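Protein yojF (Bacillus subtilis, PDB 1NJH) is of unknown function and belongs to the DUF1806 family, forming a two-subunit assembly of small, mostly beta chains. Local coordinates at residues Asp21-Thr32 / Thr45-Thr56. Residues are numbered along the deposited sequence; the frame is centred on the assembly and turned at random. Where two conformers were deposited one is given.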
ATOM      1  N   ASP A  21     -17.641  -0.533   8.173  1.00 26.59           N
ATOM      2  CA  ASP A  21     -18.251  -1.677   8.844  1.00 26.83           C
ATOM      3  C   ASP A  21     -18.678  -2.888   8.038  1.00 27.66           C
ATOM      4  O   ASP A  21     -19.352  -3.783   8.554  1.00 29.04           O
ATOM      5  CB  ASP A  21     -19.402  -1.185   9.729  1.00 27.67           C
ATOM      6  CG  ASP A  21     -18.929  -0.176  10.757  1.00 28.53           C
ATOM      7  OD1 ASP A  21     -17.901  -0.452  11.404  1.00 28.17           O
ATOM      8  OD2 ASP A  21     -19.570   0.886  10.914  1.00 33.46           O
ATOM      9  N   ARG A  22     -18.290  -2.923   6.774  1.00 27.70           N
ATOM     10  CA  ARG A  22     -18.587  -4.077   5.941  1.00 28.37           C
ATOM     11  C   ARG A  22     -17.361  -4.305   5.070  1.00 29.42           C
ATOM     12  O   ARG A  22     -16.606  -3.370   4.790  1.00 26.55           O
ATOM     13  CB  ARG A  22     -19.829  -3.845   5.080  1.00 32.03           C
ATOM     14  CG  ARG A  22     -19.706  -2.794   3.995  1.00 35.61           C
ATOM     15  CD  ARG A  22     -20.792  -3.033   2.953  1.00 39.73           C
ATOM     16  NE  ARG A  22     -20.893  -1.953   1.982  1.00 43.06           N
ATOM     17  CZ  ARG A  22     -21.237  -0.709   2.295  1.00 44.49           C
ATOM     18  NH1 ARG A  22     -21.510  -0.400   3.556  1.00 46.63           N
ATOM     19  NH2 ARG A  22     -21.308   0.222   1.352  1.00 44.55           N
ATOM     20  N   PRO A  23     -17.136  -5.555   4.644  1.00 28.76           N
ATOM     21  CA  PRO A  23     -15.983  -5.894   3.806  1.00 28.04           C
ATOM     22  C   PRO A  23     -15.958  -5.130   2.493  1.00 25.91           C
ATOM     23  O   PRO A  23     -16.957  -5.084   1.781  1.00 28.41           O
ATOM     24  CB  PRO A  23     -16.154  -7.397   3.581  1.00 30.48           C
ATOM     25  CG  PRO A  23     -16.878  -7.847   4.822  1.00 31.94           C
ATOM     26  CD  PRO A  23     -17.906  -6.762   4.988  1.00 32.42           C
ATOM     27  N   VAL A  24     -14.820  -4.517   2.181  1.00 19.59           N
ATOM     28  CA  VAL A  24     -14.673  -3.796   0.925  1.00 21.13           C
ATOM     29  C   VAL A  24     -13.319  -4.128   0.330  1.00 18.75           C
ATOM     30  O   VAL A  24     -12.468  -4.716   0.995  1.00 18.60           O
ATOM     31  CB  VAL A  24     -14.804  -2.259   1.106  1.00 22.68           C
ATOM     32  CG1 VAL A  24     -16.225  -1.926   1.540  1.00 24.18           C
ATOM     33  CG2 VAL A  24     -13.775  -1.741   2.114  1.00 22.94           C
ATOM     34  N   TYR A  25     -13.147  -3.800  -0.942  1.00 19.14           N
ATOM     35  CA  TYR A  25     -11.884  -4.051  -1.609  1.00 17.26           C
ATOM     36  C   TYR A  25     -11.166  -2.725  -1.768  1.00 15.19           C
ATOM     37  O   TYR A  25     -11.787  -1.705  -2.063  1.00 16.05           O
ATOM     38  CB  TYR A  25     -12.122  -4.671  -2.984  1.00 18.83           C
ATOM     39  CG  TYR A  25     -12.633  -6.086  -2.899  1.00 20.65           C
ATOM     40  CD1 TYR A  25     -13.997  -6.345  -2.770  1.00 22.88           C
ATOM     41  CD2 TYR A  25     -11.753  -7.163  -2.913  1.00 23.58           C
ATOM     42  CE1 TYR A  25     -14.471  -7.645  -2.664  1.00 23.37           C
ATOM     43  CE2 TYR A  25     -12.216  -8.470  -2.800  1.00 25.58           C
ATOM     44  CZ  TYR A  25     -13.577  -8.699  -2.679  1.00 26.81           C
ATOM     45  OH  TYR A  25     -14.048  -9.988  -2.586  1.00 28.75           O
ATOM     46  N   ILE A  26      -9.852  -2.746  -1.602  1.00 14.82           N
ATOM     47  CA  ILE A  26      -9.072  -1.538  -1.724  1.00 15.55           C
ATOM     48  C   ILE A  26      -7.947  -1.622  -2.765  1.00 13.19           C
ATOM     49  O   ILE A  26      -7.314  -2.678  -2.950  1.00 16.02           O
ATOM     50  CB  ILE A  26      -8.462  -1.174  -0.325  1.00 19.90           C
ATOM     51  CG1 ILE A  26      -9.604  -0.762   0.621  1.00 23.35           C
ATOM     52  CG2 ILE A  26      -7.394  -0.081  -0.458  1.00 23.88           C
ATOM     53  CD1 ILE A  26      -9.176  -0.174   1.911  1.00 32.55           C
ATOM     54  N   HIS A  27      -7.753  -0.518  -3.476  1.00 15.07           N
ATOM     55  CA  HIS A  27      -6.648  -0.393  -4.403  1.00 15.30           C
ATOM     56  C   HIS A  27      -5.864   0.806  -3.852  1.00 16.88           C
ATOM     57  O   HIS A  27      -6.439   1.883  -3.662  1.00 15.28           O
ATOM     58  CB  HIS A  27      -7.099  -0.076  -5.829  1.00 16.72           C
ATOM     59  CG  HIS A  27      -5.956  -0.008  -6.792  1.00 20.21           C
ATOM     60  ND1 HIS A  27      -5.279   1.161  -7.072  1.00 23.46           N
ATOM     61  CD2 HIS A  27      -5.304  -0.988  -7.457  1.00 23.33           C
ATOM     62  CE1 HIS A  27      -4.259   0.893  -7.871  1.00 20.14           C
ATOM     63  NE2 HIS A  27      -4.253  -0.403  -8.119  1.00 27.34           N
ATOM     64  N   LEU A  28      -4.572   0.623  -3.577  1.00 13.41           N
ATOM     65  CA  LEU A  28      -3.720   1.695  -3.060  1.00 15.35           C
ATOM     66  C   LEU A  28      -2.428   1.585  -3.829  1.00 15.93           C
ATOM     67  O   LEU A  28      -1.756   0.557  -3.776  1.00 17.36           O
ATOM     68  CB  LEU A  28      -3.456   1.512  -1.569  1.00 16.60           C
ATOM     69  CG  LEU A  28      -2.517   2.555  -0.946  1.00 20.38           C
ATOM     70  CD1 LEU A  28      -3.119   3.951  -1.061  1.00 20.56           C
ATOM     71  CD2 LEU A  28      -2.254   2.183   0.508  1.00 20.91           C
ATOM     72  N   GLU A  29      -2.080   2.649  -4.534  1.00 15.67           N
ATOM     73  CA  GLU A  29      -0.900   2.628  -5.384  1.00 14.92           C
ATOM     74  C   GLU A  29      -0.173   3.973  -5.408  1.00 18.05           C
ATOM     75  O   GLU A  29      -0.801   5.035  -5.336  1.00 18.18           O
ATOM     76  CB  GLU A  29      -1.360   2.234  -6.804  1.00 19.38           C
ATOM     77  CG  GLU A  29      -0.329   2.413  -7.926  1.00 24.94           C
ATOM     78  CD  GLU A  29      -0.853   1.969  -9.298  1.00 29.65           C
ATOM     79  OE1 GLU A  29      -2.087   1.957  -9.513  1.00 25.22           O
ATOM     80  OE2 GLU A  29      -0.025   1.640 -10.183  1.00 33.31           O
ATOM     81  N   THR A  30       1.151   3.909  -5.501  1.00 15.39           N
ATOM     82  CA  THR A  30       1.989   5.107  -5.586  1.00 19.61           C
ATOM     83  C   THR A  30       2.920   4.905  -6.775  1.00 21.73           C
ATOM     84  O   THR A  30       3.487   3.831  -6.958  1.00 20.90           O
ATOM     85  CB  THR A  30       2.843   5.355  -4.297  1.00 25.23           C
ATOM     86  OG1 THR A  30       3.613   4.194  -3.971  1.00 23.73           O
ATOM     87  CG2 THR A  30       1.946   5.684  -3.135  1.00 22.35           C
ATOM     88  N   THR A  31       3.069   5.947  -7.580  1.00 22.95           N
ATOM     89  CA  THR A  31       3.914   5.884  -8.769  1.00 28.81           C
ATOM     90  C   THR A  31       4.838   7.097  -8.814  1.00 30.19           C
ATOM     91  O   THR A  31       4.593   8.090  -8.133  1.00 24.12           O
ATOM     92  CB  THR A  31       3.055   5.886 -10.037  1.00 29.25           C
ATOM     93  OG1 THR A  31       2.192   7.029 -10.012  1.00 32.30           O
ATOM     94  CG2 THR A  31       2.207   4.624 -10.115  1.00 30.56           C
ATOM     95  N   THR A  32       5.895   7.011  -9.620  1.00 35.76           N
ATOM     96  CA  THR A  32       6.846   8.113  -9.753  1.00 43.23           C
ATOM     97  C   THR A  32       7.402   8.199 -11.169  1.00 46.60           C
ATOM     98  O   THR A  32       7.092   7.366 -12.022  1.00 47.88           O
ATOM     99  CB  THR A  32       8.042   7.959  -8.794  1.00 43.73           C
ATOM    100  OG1 THR A  32       8.800   6.797  -9.154  1.00 44.67           O
ATOM    101  CG2 THR A  32       7.556   7.821  -7.364  1.00 47.07           C
ATOM    102  N   THR A  45       6.515   4.928 -13.359  1.00 69.25           N
ATOM    103  CA  THR A  45       6.838   3.622 -12.796  1.00 61.36           C
ATOM    104  C   THR A  45       6.123   3.398 -11.465  1.00 55.24           C
ATOM    105  O   THR A  45       6.034   4.304 -10.636  1.00 52.50           O
ATOM    106  CB  THR A  45       8.357   3.473 -12.578  1.00 62.88           C
ATOM    107  OG1 THR A  45       8.820   4.505 -11.699  1.00 64.16           O
ATOM    108  CG2 THR A  45       9.091   3.577 -13.905  1.00 63.26           C
ATOM    109  N   VAL A  46       5.606   2.189 -11.272  1.00 47.66           N
ATOM    110  CA  VAL A  46       4.910   1.853 -10.036  1.00 40.57           C
ATOM    111  C   VAL A  46       5.931   1.658  -8.918  1.00 36.64           C
ATOM    112  O   VAL A  46       6.989   1.065  -9.135  1.00 36.94           O
ATOM    113  CB  VAL A  46       4.082   0.557 -10.206  1.00 42.35           C
ATOM    114  CG1 VAL A  46       3.487   0.135  -8.870  1.00 43.01           C
ATOM    115  CG2 VAL A  46       2.966   0.783 -11.224  1.00 40.85           C
ATOM    116  N   VAL A  47       5.621   2.169  -7.732  1.00 30.32           N
ATOM    117  CA  VAL A  47       6.516   2.039  -6.584  1.00 28.65           C
ATOM    118  C   VAL A  47       5.944   1.020  -5.590  1.00 26.41           C
ATOM    119  O   VAL A  47       6.589   0.020  -5.275  1.00 23.52           O
ATOM    120  CB  VAL A  47       6.708   3.412  -5.872  1.00 30.71           C
ATOM    121  CG1 VAL A  47       7.494   3.249  -4.565  1.00 30.03           C
ATOM    122  CG2 VAL A  47       7.439   4.371  -6.806  1.00 29.03           C
ATOM    123  N   ALA A  48       4.741   1.286  -5.097  1.00 23.17           N
ATOM    124  CA  ALA A  48       4.080   0.391  -4.147  1.00 22.62           C
ATOM    125  C   ALA A  48       2.681   0.170  -4.668  1.00 18.63           C
ATOM    126  O   ALA A  48       2.037   1.096  -5.165  1.00 19.98           O
ATOM    127  CB  ALA A  48       4.025   1.009  -2.753  1.00 23.21           C
ATOM    128  N   TYR A  49       2.178  -1.041  -4.486  1.00 16.90           N
ATOM    129  CA  TYR A  49       0.894  -1.366  -5.043  1.00 19.64           C
ATOM    130  C   TYR A  49       0.187  -2.466  -4.261  1.00 18.63           C
ATOM    131  O   TYR A  49       0.772  -3.519  -4.001  1.00 17.25           O
ATOM    132  CB  TYR A  49       1.204  -1.816  -6.484  1.00 25.84           C
ATOM    133  CG  TYR A  49       0.085  -2.257  -7.384  1.00 24.70           C
ATOM    134  CD1 TYR A  49      -0.369  -1.417  -8.402  1.00 29.32           C
ATOM    135  CD2 TYR A  49      -0.431  -3.553  -7.314  1.00 26.12           C
ATOM    136  CE1 TYR A  49      -1.309  -1.855  -9.343  1.00 30.53           C
ATOM    137  CE2 TYR A  49      -1.370  -4.007  -8.252  1.00 27.56           C
ATOM    138  CZ  TYR A  49      -1.800  -3.149  -9.264  1.00 29.77           C
ATOM    139  OH  TYR A  49      -2.708  -3.572 -10.210  1.00 31.25           O
ATOM    140  N   ILE A  50      -1.043  -2.207  -3.828  1.00 16.47           N
ATOM    141  CA  ILE A  50      -1.829  -3.277  -3.223  1.00 16.32           C
ATOM    142  C   ILE A  50      -3.172  -3.182  -3.950  1.00 15.49           C
ATOM    143  O   ILE A  50      -3.808  -2.132  -3.982  1.00 17.59           O
ATOM    144  CB  ILE A  50      -1.961  -3.203  -1.673  1.00 22.45           C
ATOM    145  CG1 ILE A  50      -2.641  -4.497  -1.188  1.00 22.78           C
ATOM    146  CG2 ILE A  50      -2.719  -1.964  -1.242  1.00 26.82           C
ATOM    147  CD1 ILE A  50      -2.522  -4.795   0.297  1.00 29.02           C
ATOM    148  N   ARG A  51      -3.572  -4.298  -4.545  0.50 14.43           N
ATOM    149  CA  ARG A  51      -4.810  -4.357  -5.290  0.50 15.93           C
ATOM    150  C   ARG A  51      -5.729  -5.421  -4.722  0.47 15.25           C
ATOM    151  O   ARG A  51      -5.311  -6.543  -4.435  0.49 17.01           O
ATOM    152  CB  ARG A  51      -4.514  -4.655  -6.760  0.51 18.46           C
ATOM    153  CG  ARG A  51      -5.736  -4.603  -7.656  0.49 20.30           C
ATOM    154  CD  ARG A  51      -5.311  -4.679  -9.114  0.49 23.54           C
ATOM    155  NE  ARG A  51      -6.410  -4.435 -10.044  0.48 25.35           N
ATOM    156  CZ  ARG A  51      -7.007  -3.261 -10.228  0.52 24.31           C
ATOM    157  NH1 ARG A  51      -6.625  -2.195  -9.542  0.58 24.06           N
ATOM    158  NH2 ARG A  51      -7.981  -3.152 -11.118  0.54 21.44           N
ATOM    159  N   ASN A  52      -6.988  -5.049  -4.543  1.00 15.43           N
ATOM    160  CA  ASN A  52      -7.980  -5.966  -4.015  1.00 17.34           C
ATOM    161  C   ASN A  52      -7.662  -6.566  -2.666  1.00 19.70           C
ATOM    162  O   ASN A  52      -7.851  -7.763  -2.448  1.00 17.63           O
ATOM    163  CB  ASN A  52      -8.310  -7.069  -5.027  1.00 16.76           C
ATOM    164  CG  ASN A  52      -9.088  -6.528  -6.198  1.00 18.95           C
ATOM    165  OD1 ASN A  52      -9.895  -5.609  -6.043  1.00 19.60           O
ATOM    166  ND2 ASN A  52      -8.851  -7.083  -7.383  1.00 20.78           N
ATOM    167  N   ALA A  53      -7.152  -5.722  -1.773  1.00 21.00           N
ATOM    168  CA  ALA A  53      -6.902  -6.141  -0.400  1.00 21.49           C
ATOM    169  C   ALA A  53      -8.326  -6.079   0.131  1.00 19.03           C
ATOM    170  O   ALA A  53      -9.059  -5.131  -0.180  1.00 16.84           O
ATOM    171  CB  ALA A  53      -6.027  -5.117   0.334  1.00 21.22           C
ATOM    172  N   LYS A  54      -8.740  -7.092   0.882  1.00 19.94           N
ATOM    173  CA  LYS A  54     -10.081  -7.106   1.428  1.00 22.31           C
ATOM    174  C   LYS A  54      -9.959  -6.702   2.887  1.00 23.67           C
ATOM    175  O   LYS A  54      -9.196  -7.303   3.647  1.00 23.11           O
ATOM    176  CB  LYS A  54     -10.700  -8.504   1.309  1.00 27.58           C
ATOM    177  CG  LYS A  54     -12.218  -8.516   1.418  1.00 32.74           C
ATOM    178  CD  LYS A  54     -12.770  -9.929   1.267  1.00 33.48           C
ATOM    179  CE  LYS A  54     -14.287  -9.936   1.271  1.00 37.24           C
ATOM    180  NZ  LYS A  54     -14.839  -9.139   0.145  1.00 37.74           N
ATOM    181  N   VAL A  55     -10.685  -5.659   3.261  1.00 20.90           N
ATOM    182  CA  VAL A  55     -10.645  -5.161   4.630  1.00 21.78           C
ATOM    183  C   VAL A  55     -12.010  -4.645   5.065  1.00 19.91           C
ATOM    184  O   VAL A  55     -12.899  -4.392   4.244  1.00 19.51           O
ATOM    185  CB  VAL A  55      -9.653  -3.966   4.782  1.00 25.63           C
ATOM    186  CG1 VAL A  55      -8.293  -4.318   4.193  1.00 23.79           C
ATOM    187  CG2 VAL A  55     -10.222  -2.732   4.102  1.00 25.34           C
ATOM    188  N   THR A  56     -12.150  -4.473   6.372  1.00 21.40           N
ATOM    189  CA  THR A  56     -13.353  -3.922   6.964  1.00 19.70           C
ATOM    190  C   THR A  56     -12.830  -2.823   7.883  1.00 17.17           C
ATOM    191  O   THR A  56     -12.073  -3.114   8.800  1.00 20.41           O
ATOM    192  CB  THR A  56     -14.098  -4.965   7.815  1.00 23.03           C
ATOM    193  OG1 THR A  56     -14.595  -6.003   6.964  1.00 26.12           O
ATOM    194  CG2 THR A  56     -15.260  -4.310   8.543  1.00 24.24           C
TER
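Ile26 and Val55 mark the tightly packed side of this antiparallel pairing: Ile26 CD1 lies 3.5 Å from Val55 CG2, the two side chains crossing at about a right angle. CG1 anti to the carbonyl carbon (chi1 -68°) and an extended chi2 together carry CD1 to that methyl. Farther along the same face Leu28 CB meets Ile50 CG2 at 3.6 Å; Ile79 and Ala81 of strand 78-89 pack on this apolar row, evidence that it belongs to the interior.

On the opposite face Tyr25 and His27 are buried, and Pro116 and Phe117 cover part of it; the looser, solvent side is exposed Lys54 with partly exposed Glu29, Tyr49 and Arg51. The His27 ring directs its edge at the face of Tyr49, centroids 5.1 Å apart and planes at 89°, a T-shaped pair. The Glu29 carboxylate borders the Tyr49 ring edge, Glu29 CD 3.5 Å from Tyr49 CD1. Lys54 lays CG over one face of Tyr25, offset toward the rim, and bends at chi4 to bring NZ within 3.0 Å of Tyr25 OH. That hydroxyl also bonds weakly to Glu76 of the second subunit. With an alanine at Tyr25, the Lys54 chain is likely to lose the ring face beneath it and that glutamate its hydroxyl partner.

Val24/Val55 and Leu28/Ile50 are regular hydrogen-bonded pairs, Val24 N to Val55 O spanning 2.8 Å. Two irregularities interrupt them. Thr30 O accepts Val47 N (2.8 Å) and, weakly, Ala48 N, the signature of a classic bulge. Asn52, left-handed with phi 57°, faces Ile26 together with Ala53, whose N donates to Ile26 O (3.3 Å), fitting a G1 bulge. Tyr49 to Arg51 also pair with a strand of the second subunit. The arrangement is thus a twice-bulged strand pair within an antiparallel sheet that continues across the subunit interface.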